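Local coordinates for protein superoxide dismutase (Chaetomium thermophilum, PDB 4BR6) that probably protects cells from toxic oxygen radicals by converting superoxide into hydrogen peroxide and molecular oxygen at a manganese centre, at residues Phe107-Leu118 with Phe178-Trp187; Ala117-Trp128 with Ile140-Val149. All coordinates share one frame; numbering follows the deposited sequence.

Overall arrangement
Following the chain from its N terminus, the helices up to helix 61-79, which supply His26 and His74 to the manganese, come before either contact. Helix 107-119 then opens both. Contact 2 closes first: residues 117-128 leave the end of that helix, enter strand 125-132, and meet strand 138-144 as it returns in a hairpin and turns away. Contact 1 closes the longer loop, bringing 178-187 back against helix 107-119 after strand 153-160 and the metal ligands Asp160 and His164. Contact 2 is therefore nested inside contact 1. Their centres lie about 14 Å apart, they share Ala117 and Leu118, and Met114 packs against Ala127, joining helix to sheet, while 178-187 covers another part of the same helix.

Contact 1: residues Phe107-Leu118 with Phe178-Trp187; sequences FETFRKQMNAAL and FEAIWNVINW
Trp182 is the residue of 178-187 most deeply engaged with helix 107-118, and its indole is held on a face and along its edge. Over the face lies Arg111: its CG sits 3.8 Å from the centroid of the six-membered ring, a CH-pi contact, and the extended chain carries the guanidinium flat over the indole, planes 16° apart. At the edge, Trp182 NE1 donates to Asn115 OD1 (2.8 Å); the acceptor lies close to the indole plane and the donor meets a lone pair in the carbonyl plane. The amide and indole planes stand steeply to one another. Met114 CB also meets that edge.

The tight packing continues at both ends of the helical segment. Phe107 turns its edge to the face of Trp187 in an offset edge-to-face pair, planes at 81°, with Phe107 CE1 3.6 Å from Trp187 CZ2. Phe110 brings CE2 to within 3.7 Å of Trp182 CH2. At the other end, Leu118 CB stands over the centre of the Phe178 ring, 3.6 Å from its centroid; with Phe178 CG anti to its own carbonyl carbon, the ring lies beneath Leu118.

The solvent side is looser. There the exposed Glu179 forms a salt bridge with Arg111, but the bond from Arg111 NH2 to Glu179 OE2 is weak, 3.2 Å long and bent to 132°, and the guanidinium and carboxylate planes are well out of parallel. Away from this polar pair, Met114 and Leu118 pack on strands 125-132 and 153-160. A helix covered by the end of helix 174-180 and the 3-10 and loop residues after it, beside a three-stranded antiparallel sheet, belongs to the alpha/beta C-terminal domain of iron/manganese superoxide dismutases.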
loop_
_atom_site.group_PDB
_atom_site.type_symbol
_atom_site.label_atom_id
_atom_site.label_comp_id
_atom_site.label_asym_id
_atom_site.label_seq_id
_atom_site.Cartn_x
_atom_site.Cartn_y
_atom_site.Cartn_z
ATOM N N PHE B 107 21.583 2.556 24.613
ATOM C CA PHE B 107 20.152 2.795 24.779
ATOM C C PHE B 107 19.780 4.141 24.173
ATOM O O PHE B 107 18.771 4.280 23.473
ATOM C CB PHE B 107 19.755 2.791 26.256
ATOM C CG PHE B 107 18.325 3.202 26.493
ATOM C CD1 PHE B 107 17.299 2.302 26.310
ATOM C CD2 PHE B 107 18.008 4.495 26.865
ATOM C CE1 PHE B 107 15.987 2.679 26.511
ATOM C CE2 PHE B 107 16.694 4.873 27.064
ATOM C CZ PHE B 107 15.688 3.960 26.890
ATOM N N GLU B 108 20.610 5.136 24.447
ATOM C CA GLU B 108 20.370 6.479 23.942
ATOM C C GLU B 108 20.275 6.525 22.416
ATOM O O GLU B 108 19.410 7.200 21.879
ATOM C CB GLU B 108 21.461 7.427 24.425
ATOM C CG GLU B 108 21.190 8.885 24.100
ATOM C CD GLU B 108 21.410 9.803 25.292
ATOM O OE1 GLU B 108 20.936 9.469 26.399
ATOM O OE2 GLU B 108 22.052 10.863 25.117
ATOM N N THR B 109 21.173 5.824 21.730
ATOM C CA THR B 109 21.170 5.794 20.267
ATOM C C THR B 109 19.916 5.088 19.731
ATOM O O THR B 109 19.318 5.518 18.738
ATOM C CB THR B 109 22.434 5.102 19.719
ATOM O OG1 THR B 109 23.568 5.944 19.939
ATOM C CG2 THR B 109 22.324 4.836 18.228
ATOM N N PHE B 110 19.533 3.996 20.381
ATOM C CA PHE B 110 18.292 3.304 20.050
ATOM C C PHE B 110 17.104 4.249 20.197
ATOM O O PHE B 110 16.197 4.268 19.363
ATOM C CB PHE B 110 18.093 2.087 20.962
ATOM C CG PHE B 110 16.648 1.689 21.143
ATOM C CD1 PHE B 110 15.962 1.029 20.148
ATOM C CD2 PHE B 110 15.968 2.000 22.304
ATOM C CE1 PHE B 110 14.633 0.682 20.315
ATOM C CE2 PHE B 110 14.635 1.645 22.464
ATOM C CZ PHE B 110 13.981 0.988 21.477
ATOM N N ARG B 111 17.121 5.019 21.285
ATOM C CA ARG B 111 16.078 5.989 21.612
ATOM C C ARG B 111 16.006 7.109 20.577
ATOM O O ARG B 111 14.927 7.600 20.240
ATOM C CB ARG B 111 16.371 6.586 22.989
ATOM C CG ARG B 111 15.341 7.569 23.492
ATOM C CD ARG B 111 15.646 8.020 24.922
ATOM N NE ARG B 111 14.856 9.199 25.273
ATOM C CZ ARG B 111 14.426 9.495 26.499
ATOM N NH1 ARG B 111 14.699 8.693 27.527
ATOM N NH2 ARG B 111 13.705 10.599 26.694
ATOM N N LYS B 112 17.176 7.524 20.105
ATOM C CA LYS B 112 17.297 8.505 19.028
ATOM C C LYS B 112 16.727 7.978 17.721
ATOM O O LYS B 112 15.930 8.641 17.061
ATOM C CB LYS B 112 18.776 8.856 18.837
ATOM C CG LYS B 112 19.061 10.002 17.881
ATOM C CD LYS B 112 20.544 10.345 17.904
ATOM C CE LYS B 112 21.225 10.039 16.590
ATOM N NZ LYS B 112 21.016 8.631 16.147
ATOM N N GLN B 113 17.137 6.777 17.343
ATOM C CA GLN B 113 16.705 6.218 16.078
ATOM C C GLN B 113 15.217 5.919 16.086
ATOM O O GLN B 113 14.545 6.076 15.065
ATOM C CB GLN B 113 17.503 4.960 15.768
ATOM C CG GLN B 113 18.899 5.288 15.302
ATOM C CD GLN B 113 19.783 4.081 15.228
ATOM O OE1 GLN B 113 19.441 3.018 15.737
ATOM N NE2 GLN B 113 20.937 4.234 14.592
ATOM N N MET B 114 14.695 5.482 17.229
ATOM C CA MET B 114 13.276 5.156 17.297
ATOM C C MET B 114 12.450 6.425 17.182
ATOM O O MET B 114 11.440 6.459 16.485
ATOM C CB MET B 114 12.893 4.432 18.583
ATOM C CG MET B 114 11.432 3.974 18.556
ATOM S SD MET B 114 11.246 2.290 19.152
ATOM C CE MET B 114 9.485 1.983 19.037
ATOM N N ASN B 115 12.885 7.468 17.879
ATOM C CA ASN B 115 12.251 8.773 17.764
ATOM C C ASN B 115 12.222 9.281 16.325
ATOM O O ASN B 115 11.235 9.849 15.887
ATOM C CB ASN B 115 12.953 9.790 18.667
ATOM C CG ASN B 115 12.582 9.620 20.136
ATOM O OD1 ASN B 115 11.605 8.953 20.467
ATOM N ND2 ASN B 115 13.352 10.239 21.016
ATOM N N ALA B 116 13.304 9.070 15.589
ATOM C CA ALA B 116 13.340 9.433 14.178
ATOM C C ALA B 116 12.341 8.606 13.371
ATOM O O ALA B 116 11.617 9.138 12.530
ATOM C CB ALA B 116 14.739 9.252 13.622
ATOM N N ALA B 117 12.310 7.301 13.619
ATOM C CA ALA B 117 11.405 6.404 12.912
ATOM C C ALA B 117 9.962 6.820 13.122
ATOM O O ALA B 117 9.161 6.753 12.204
ATOM C CB ALA B 117 11.595 4.988 13.385
ATOM N N LEU B 118 9.634 7.244 14.337
ATOM C CA LEU B 118 8.284 7.687 14.647
ATOM C C LEU B 118 7.989 8.959 13.869
ATOM O O LEU B 118 6.899 9.117 13.303
ATOM C CB LEU B 118 8.145 7.936 16.143
ATOM C CG LEU B 118 8.143 6.697 17.042
ATOM C CD1 LEU B 118 8.610 7.086 18.445
ATOM C CD2 LEU B 118 6.745 6.023 17.089
ATOM N N PHE B 178 6.799 12.173 21.354
ATOM C CA PHE B 178 7.759 11.084 21.181
ATOM C C PHE B 178 8.867 11.118 22.245
ATOM O O PHE B 178 9.342 10.071 22.668
ATOM C CB PHE B 178 8.406 11.119 19.785
ATOM C CG PHE B 178 7.433 10.965 18.637
ATOM C CD1 PHE B 178 6.331 10.158 18.741
ATOM C CD2 PHE B 178 7.633 11.648 17.453
ATOM C CE1 PHE B 178 5.457 10.029 17.695
ATOM C CE2 PHE B 178 6.758 11.515 16.412
ATOM C CZ PHE B 178 5.673 10.704 16.535
ATOM N N GLU B 179 9.283 12.316 22.654
ATOM C CA GLU B 179 10.315 12.476 23.681
ATOM C C GLU B 179 9.765 12.182 25.077
ATOM O O GLU B 179 10.404 11.491 25.869
ATOM C CB GLU B 179 10.887 13.889 23.652
ATOM C CG GLU B 179 11.918 14.174 24.731
ATOM C CD GLU B 179 13.227 13.431 24.520
ATOM O OE1 GLU B 179 13.395 12.804 23.454
ATOM O OE2 GLU B 179 14.097 13.480 25.418
ATOM N N ALA B 180 8.581 12.717 25.366
ATOM C CA ALA B 180 7.954 12.560 26.671
ATOM C C ALA B 180 7.618 11.096 27.028
ATOM O O ALA B 180 7.755 10.697 28.185
ATOM C CB ALA B 180 6.692 13.430 26.760
ATOM N N ILE B 181 7.193 10.293 26.055
ATOM C CA ILE B 181 6.630 8.974 26.376
ATOM C C ILE B 181 7.641 8.018 27.013
ATOM O O ILE B 181 7.268 7.089 27.718
ATOM C CB ILE B 181 5.995 8.296 25.128
ATOM C CG1 ILE B 181 5.170 7.066 25.537
ATOM C CG2 ILE B 181 7.078 7.933 24.121
ATOM C CD1 ILE B 181 4.269 6.530 24.426
ATOM N N TRP B 182 8.921 8.235 26.755
ATOM C CA TRP B 182 9.947 7.367 27.318
ATOM C C TRP B 182 9.893 7.345 28.836
ATOM O O TRP B 182 10.353 6.397 29.456
ATOM C CB TRP B 182 11.337 7.787 26.834
ATOM C CG TRP B 182 11.451 7.634 25.347
ATOM C CD1 TRP B 182 11.163 8.571 24.418
ATOM C CD2 TRP B 182 11.835 6.455 24.626
ATOM N NE1 TRP B 182 11.351 8.067 23.157
ATOM C CE2 TRP B 182 11.761 6.766 23.257
ATOM C CE3 TRP B 182 12.227 5.171 25.004
ATOM C CZ2 TRP B 182 12.082 5.848 22.263
ATOM C CZ3 TRP B 182 12.541 4.257 24.013
ATOM C CH2 TRP B 182 12.468 4.601 22.659
ATOM N N ASN B 183 9.316 8.393 29.424
ATOM C CA ASN B 183 9.176 8.481 30.872
ATOM C C ASN B 183 8.181 7.505 31.468
ATOM O O ASN B 183 8.172 7.304 32.686
ATOM C CB ASN B 183 8.773 9.890 31.289
ATOM C CG ASN B 183 9.897 10.869 31.138
ATOM O OD1 ASN B 183 10.823 10.892 31.950
ATOM N ND2 ASN B 183 9.838 11.677 30.091
ATOM N N VAL B 184 7.350 6.912 30.616
ATOM C CA VAL B 184 6.319 5.985 31.069
ATOM C C VAL B 184 6.354 4.627 30.353
ATOM O O VAL B 184 5.365 3.908 30.372
ATOM C CB VAL B 184 4.891 6.613 30.950
ATOM C CG1 VAL B 184 4.702 7.733 31.983
ATOM C CG2 VAL B 184 4.637 7.137 29.547
ATOM N N ILE B 185 7.488 4.264 29.751
ATOM C CA ILE B 185 7.649 2.937 29.132
ATOM C C ILE B 185 7.993 1.869 30.166
ATOM O O ILE B 185 8.970 2.006 30.880
ATOM C CB ILE B 185 8.780 2.923 28.064
ATOM C CG1 ILE B 185 8.458 3.897 26.934
ATOM C CG2 ILE B 185 8.992 1.510 27.502
ATOM C CD1 ILE B 185 7.158 3.604 26.215
ATOM N N ASN B 186 7.209 0.790 30.221
ATOM C CA ASN B 186 7.469 -0.286 31.175
ATOM C C ASN B 186 8.544 -1.261 30.678
ATOM O O ASN B 186 8.244 -2.217 29.971
ATOM C CB ASN B 186 6.190 -1.058 31.510
ATOM C CG ASN B 186 6.363 -1.966 32.706
ATOM O OD1 ASN B 186 7.476 -2.376 33.015
ATOM N ND2 ASN B 186 5.270 -2.259 33.408
ATOM N N TRP B 187 9.796 -1.039 31.079
ATOM C CA TRP B 187 10.900 -1.855 30.577
ATOM C C TRP B 187 10.957 -3.210 31.244
ATOM O O TRP B 187 11.716 -4.072 30.835
ATOM C CB TRP B 187 12.244 -1.143 30.718
ATOM C CG TRP B 187 12.349 -0.015 29.762
ATOM C CD1 TRP B 187 12.304 1.305 30.051
ATOM C CD2 TRP B 187 12.467 -0.113 28.341
ATOM N NE1 TRP B 187 12.401 2.046 28.903
ATOM C CE2 TRP B 187 12.499 1.197 27.839
ATOM C CE3 TRP B 187 12.546 -1.181 27.446
ATOM C CZ2 TRP B 187 12.619 1.466 26.489
ATOM C CZ3 TRP B 187 12.666 -0.908 26.113
ATOM C CH2 TRP B 187 12.702 0.403 25.644
#

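Contact 2: residues Ala117-Trp128 with Ile140-Val149; sequences ALTGIQGSGWAW and IVTRANQDPV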
loop_
_atom_site.group_PDB
_atom_site.type_symbol
_atom_site.label_atom_id
_atom_site.label_comp_id
_atom_site.label_asym_id
_atom_site.label_seq_id
_atom_site.Cartn_x
_atom_site.Cartn_y
_atom_site.Cartn_z
ATOM N N ALA B 117 12.310 7.301 13.619
ATOM C CA ALA B 117 11.405 6.404 12.912
ATOM C C ALA B 117 9.962 6.820 13.122
ATOM O O ALA B 117 9.161 6.753 12.204
ATOM C CB ALA B 117 11.595 4.988 13.385
ATOM N N LEU B 118 9.634 7.244 14.337
ATOM C CA LEU B 118 8.284 7.687 14.647
ATOM C C LEU B 118 7.989 8.959 13.869
ATOM O O LEU B 118 6.899 9.117 13.303
ATOM C CB LEU B 118 8.145 7.936 16.143
ATOM C CG LEU B 118 8.143 6.697 17.042
ATOM C CD1 LEU B 118 8.610 7.086 18.445
ATOM C CD2 LEU B 118 6.745 6.023 17.089
ATOM N N THR B 119 8.978 9.854 13.842
ATOM C CA THR B 119 8.873 11.154 13.170
ATOM C C THR B 119 8.715 11.016 11.660
ATOM O O THR B 119 8.135 11.880 11.020
ATOM C CB THR B 119 10.121 12.044 13.471
ATOM O OG1 THR B 119 10.002 12.612 14.781
ATOM C CG2 THR B 119 10.265 13.180 12.466
ATOM N N GLY B 120 9.250 9.935 11.098
ATOM C CA GLY B 120 9.227 9.719 9.664
ATOM C C GLY B 120 8.005 8.956 9.178
ATOM O O GLY B 120 7.850 8.727 7.979
ATOM N N ILE B 121 7.127 8.559 10.094
ATOM C CA ILE B 121 5.899 7.872 9.703
ATOM C C ILE B 121 4.997 8.892 9.021
ATOM O O ILE B 121 4.752 9.969 9.563
ATOM C CB ILE B 121 5.161 7.213 10.907
ATOM C CG1 ILE B 121 6.018 6.080 11.498
ATOM C CG2 ILE B 121 3.786 6.676 10.492
ATOM C CD1 ILE B 121 5.524 5.554 12.820
ATOM N N GLN B 122 4.549 8.555 7.813
ATOM C CA GLN B 122 3.665 9.403 7.024
ATOM C C GLN B 122 2.243 8.856 7.147
ATOM O O GLN B 122 1.990 7.718 6.781
ATOM C CB GLN B 122 4.128 9.397 5.565
ATOM C CG GLN B 122 5.490 10.056 5.386
ATOM C CD GLN B 122 6.095 9.899 4.002
ATOM O OE1 GLN B 122 5.520 9.285 3.106
ATOM N NE2 GLN B 122 7.264 10.476 3.821
ATOM N N GLY B 123 1.322 9.642 7.685
ATOM C CA GLY B 123 -0.011 9.129 7.979
ATOM C C GLY B 123 0.004 8.427 9.334
ATOM O O GLY B 123 0.798 8.776 10.202
ATOM N N SER B 124 -0.849 7.423 9.510
ATOM C CA SER B 124 -1.025 6.786 10.809
ATOM C C SER B 124 -0.143 5.561 10.902
ATOM O O SER B 124 -0.014 4.830 9.941
ATOM C CB SER B 124 -2.461 6.330 10.991
ATOM O OG SER B 124 -3.365 7.410 10.839
ATOM N N GLY B 125 0.438 5.293 12.061
ATOM C CA GLY B 125 1.278 4.124 12.166
ATOM C C GLY B 125 1.877 3.928 13.540
ATOM O O GLY B 125 1.560 4.654 14.478
ATOM N N TRP B 126 2.750 2.931 13.638
ATOM C CA TRP B 126 3.323 2.508 14.890
ATOM C C TRP B 126 4.795 2.292 14.651
ATOM O O TRP B 126 5.178 1.844 13.574
ATOM C CB TRP B 126 2.747 1.152 15.292
ATOM C CG TRP B 126 1.353 1.170 15.816
ATOM C CD1 TRP B 126 0.204 1.189 15.091
ATOM C CD2 TRP B 126 0.958 1.148 17.191
ATOM N NE1 TRP B 126 -0.886 1.192 15.927
ATOM C CE2 TRP B 126 -0.448 1.169 17.221
ATOM C CE3 TRP B 126 1.655 1.112 18.396
ATOM C CZ2 TRP B 126 -1.163 1.153 18.405
ATOM C CZ3 TRP B 126 0.939 1.100 19.568
ATOM C CH2 TRP B 126 -0.453 1.117 19.565
ATOM N N ALA B 127 5.617 2.565 15.659
ATOM C CA ALA B 127 7.001 2.081 15.653
ATOM C C ALA B 127 7.176 1.060 16.777
ATOM O O ALA B 127 6.576 1.190 17.853
ATOM C CB ALA B 127 8.010 3.226 15.795
ATOM N N TRP B 128 8.001 0.049 16.503
ATOM C CA TRP B 128 8.243 -1.049 17.420
ATOM C C TRP B 128 9.720 -1.335 17.523
ATOM O O TRP B 128 10.435 -1.261 16.529
ATOM C CB TRP B 128 7.575 -2.320 16.920
ATOM C CG TRP B 128 6.082 -2.220 16.819
ATOM C CD1 TRP B 128 5.358 -1.730 15.781
ATOM C CD2 TRP B 128 5.138 -2.620 17.816
ATOM N NE1 TRP B 128 4.015 -1.802 16.063
ATOM C CE2 TRP B 128 3.856 -2.342 17.308
ATOM C CE3 TRP B 128 5.254 -3.182 19.088
ATOM C CZ2 TRP B 128 2.703 -2.607 18.026
ATOM C CZ3 TRP B 128 4.105 -3.448 19.800
ATOM C CH2 TRP B 128 2.849 -3.160 19.268
ATOM N N ILE B 140 14.372 -1.648 14.791
ATOM C CA ILE B 140 13.229 -0.748 14.833
ATOM C C ILE B 140 12.482 -0.887 13.501
ATOM O O ILE B 140 13.071 -0.721 12.438
ATOM C CB ILE B 140 13.698 0.716 15.060
ATOM C CG1 ILE B 140 14.364 0.844 16.429
ATOM C CG2 ILE B 140 12.530 1.709 14.935
ATOM C CD1 ILE B 140 15.340 2.005 16.528
ATOM N N VAL B 141 11.198 -1.227 13.559
ATOM C CA VAL B 141 10.387 -1.285 12.356
ATOM C C VAL B 141 9.247 -0.310 12.515
ATOM O O VAL B 141 8.927 0.093 13.631
ATOM C CB VAL B 141 9.824 -2.694 12.092
ATOM C CG1 VAL B 141 10.979 -3.695 11.910
ATOM C CG2 VAL B 141 8.870 -3.129 13.220
ATOM N N THR B 142 8.637 0.051 11.389
ATOM C CA THR B 142 7.432 0.854 11.384
ATOM C C THR B 142 6.307 0.041 10.731
ATOM O O THR B 142 6.557 -0.819 9.884
ATOM C CB THR B 142 7.655 2.165 10.631
ATOM O OG1 THR B 142 8.148 1.879 9.318
ATOM C CG2 THR B 142 8.659 3.026 11.377
ATOM N N ARG B 143 5.075 0.296 11.146
ATOM C CA ARG B 143 3.914 -0.336 10.534
ATOM C C ARG B 143 2.888 0.741 10.225
ATOM O O ARG B 143 2.704 1.662 11.015
ATOM C CB ARG B 143 3.334 -1.396 11.474
ATOM C CG ARG B 143 4.269 -2.567 11.705
ATOM C CD ARG B 143 4.206 -3.551 10.544
ATOM N NE ARG B 143 5.096 -4.698 10.710
ATOM C CZ ARG B 143 6.391 -4.712 10.384
ATOM N NH1 ARG B 143 6.983 -3.635 9.891
ATOM N NH2 ARG B 143 7.104 -5.814 10.558
ATOM N N ALA B 144 2.227 0.633 9.074
ATOM C CA ALA B 144 1.197 1.597 8.696
ATOM C C ALA B 144 -0.113 1.224 9.381
ATOM O O ALA B 144 -0.442 0.049 9.518
ATOM C CB ALA B 144 1.003 1.622 7.184
ATOM N N ASN B 145 -0.851 2.236 9.812
ATOM C CA ASN B 145 -2.191 2.044 10.341
ATOM C C ASN B 145 -2.176 1.072 11.524
ATOM O O ASN B 145 -1.565 1.386 12.538
ATOM C CB ASN B 145 -3.131 1.640 9.209
ATOM C CG ASN B 145 -3.156 2.668 8.093
ATOM O OD1 ASN B 145 -2.963 3.857 8.328
ATOM N ND2 ASN B 145 -3.382 2.214 6.878
ATOM N N GLN B 146 -2.824 -0.084 11.410
ATOM C CA GLN B 146 -2.813 -1.070 12.499
ATOM C C GLN B 146 -2.178 -2.390 12.099
ATOM O O GLN B 146 -2.351 -3.386 12.795
ATOM C CB GLN B 146 -4.221 -1.349 13.040
ATOM C CG GLN B 146 -4.958 -0.139 13.595
ATOM C CD GLN B 146 -4.274 0.511 14.787
ATOM O OE1 GLN B 146 -3.318 -0.020 15.361
ATOM N NE2 GLN B 146 -4.774 1.665 15.175
ATOM N N ASP B 147 -1.438 -2.404 10.997
ATOM C CA ASP B 147 -0.760 -3.617 10.569
ATOM C C ASP B 147 0.138 -4.123 11.704
ATOM O O ASP B 147 0.836 -3.337 12.323
ATOM C CB ASP B 147 0.078 -3.361 9.320
ATOM C CG ASP B 147 -0.760 -2.947 8.121
ATOM O OD1 ASP B 147 -1.997 -3.115 8.157
ATOM O OD2 ASP B 147 -0.176 -2.452 7.135
ATOM N N PRO B 148 0.102 -5.434 11.996
ATOM C CA PRO B 148 0.889 -5.953 13.124
ATOM C C PRO B 148 2.352 -6.307 12.824
ATOM O O PRO B 148 2.759 -6.419 11.679
ATOM C CB PRO B 148 0.135 -7.225 13.504
ATOM C CG PRO B 148 -0.545 -7.649 12.248
ATOM C CD PRO B 148 -0.887 -6.417 11.514
ATOM N N VAL B 149 3.136 -6.483 13.883
ATOM C CA VAL B 149 4.476 -7.060 13.776
ATOM C C VAL B 149 4.363 -8.575 13.938
ATOM O O VAL B 149 4.132 -9.058 15.046
ATOM C CB VAL B 149 5.383 -6.523 14.885
ATOM C CG1 VAL B 149 6.756 -7.171 14.843
ATOM C CG2 VAL B 149 5.483 -5.007 14.773
HETATM O O HOH W 1 -2.408 6.431 7.494
HETATM O O HOH W 2 1.707 -1.898 14.395
#
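Ala117, near the end of its helix, touches the second segment through CB, 3.7 Å from Ile140 CG2. Past the helix, Ile121 presents CG1 to the methyl group of Thr142, a light apolar contact. Ser124 begins the backbone pairing: its O accepts from Asn145 N at 2.7 Å, with the donor well above the carbonyl plane. A water also links Ser124 N to Asn145 OD1, while Ser124 OG bonds to Ser124 of the third subunit.

Gly125 and Ala144 form a non-hydrogen-bonded antiparallel pair, their CA atoms 4.3 Å apart. Trp126 and Arg143 follow as a hydrogen-bonded pair, joined by two backbone bonds. The indole of Trp126 extends to the turn beyond strand 140-144, where Trp126 NE1 donates to Gln146 OE1 (2.8 Å). That bond is bent, 139° at the hydrogen, and the donor stands above the amide plane; the bent Gln146 chain (chi2 -62°) brings OE1 to the indole. Gln146 OE1 also accepts from Asn73, and Gln146 NE2 bonds to Tyr34, so both ends of the amide are held.

Ala127 pairs with Thr142, and Trp128 with Val141 through two further backbone bonds. Over the face of the Trp128 indole sits Val149 CG2, 3.5 Å from the centroid of the five-membered ring. Trp128 NE1 reaches Asp147 O through a second water.

The N-to-C directions of strands 125-128 and 140-144 make 161°, nearly antiparallel, as part of the hairpin of strands 125-132 and 138-144; strand 153-160 lines the other edge of 125-132. Helix 107-119 packs against the Ala127 and Ile140 side chains, whereas helix 61-79 meets Trp126, Trp128 and Gln146; the side chain of Trp126 lies about 4 Å from the manganese ion, beside His74 and Asp160.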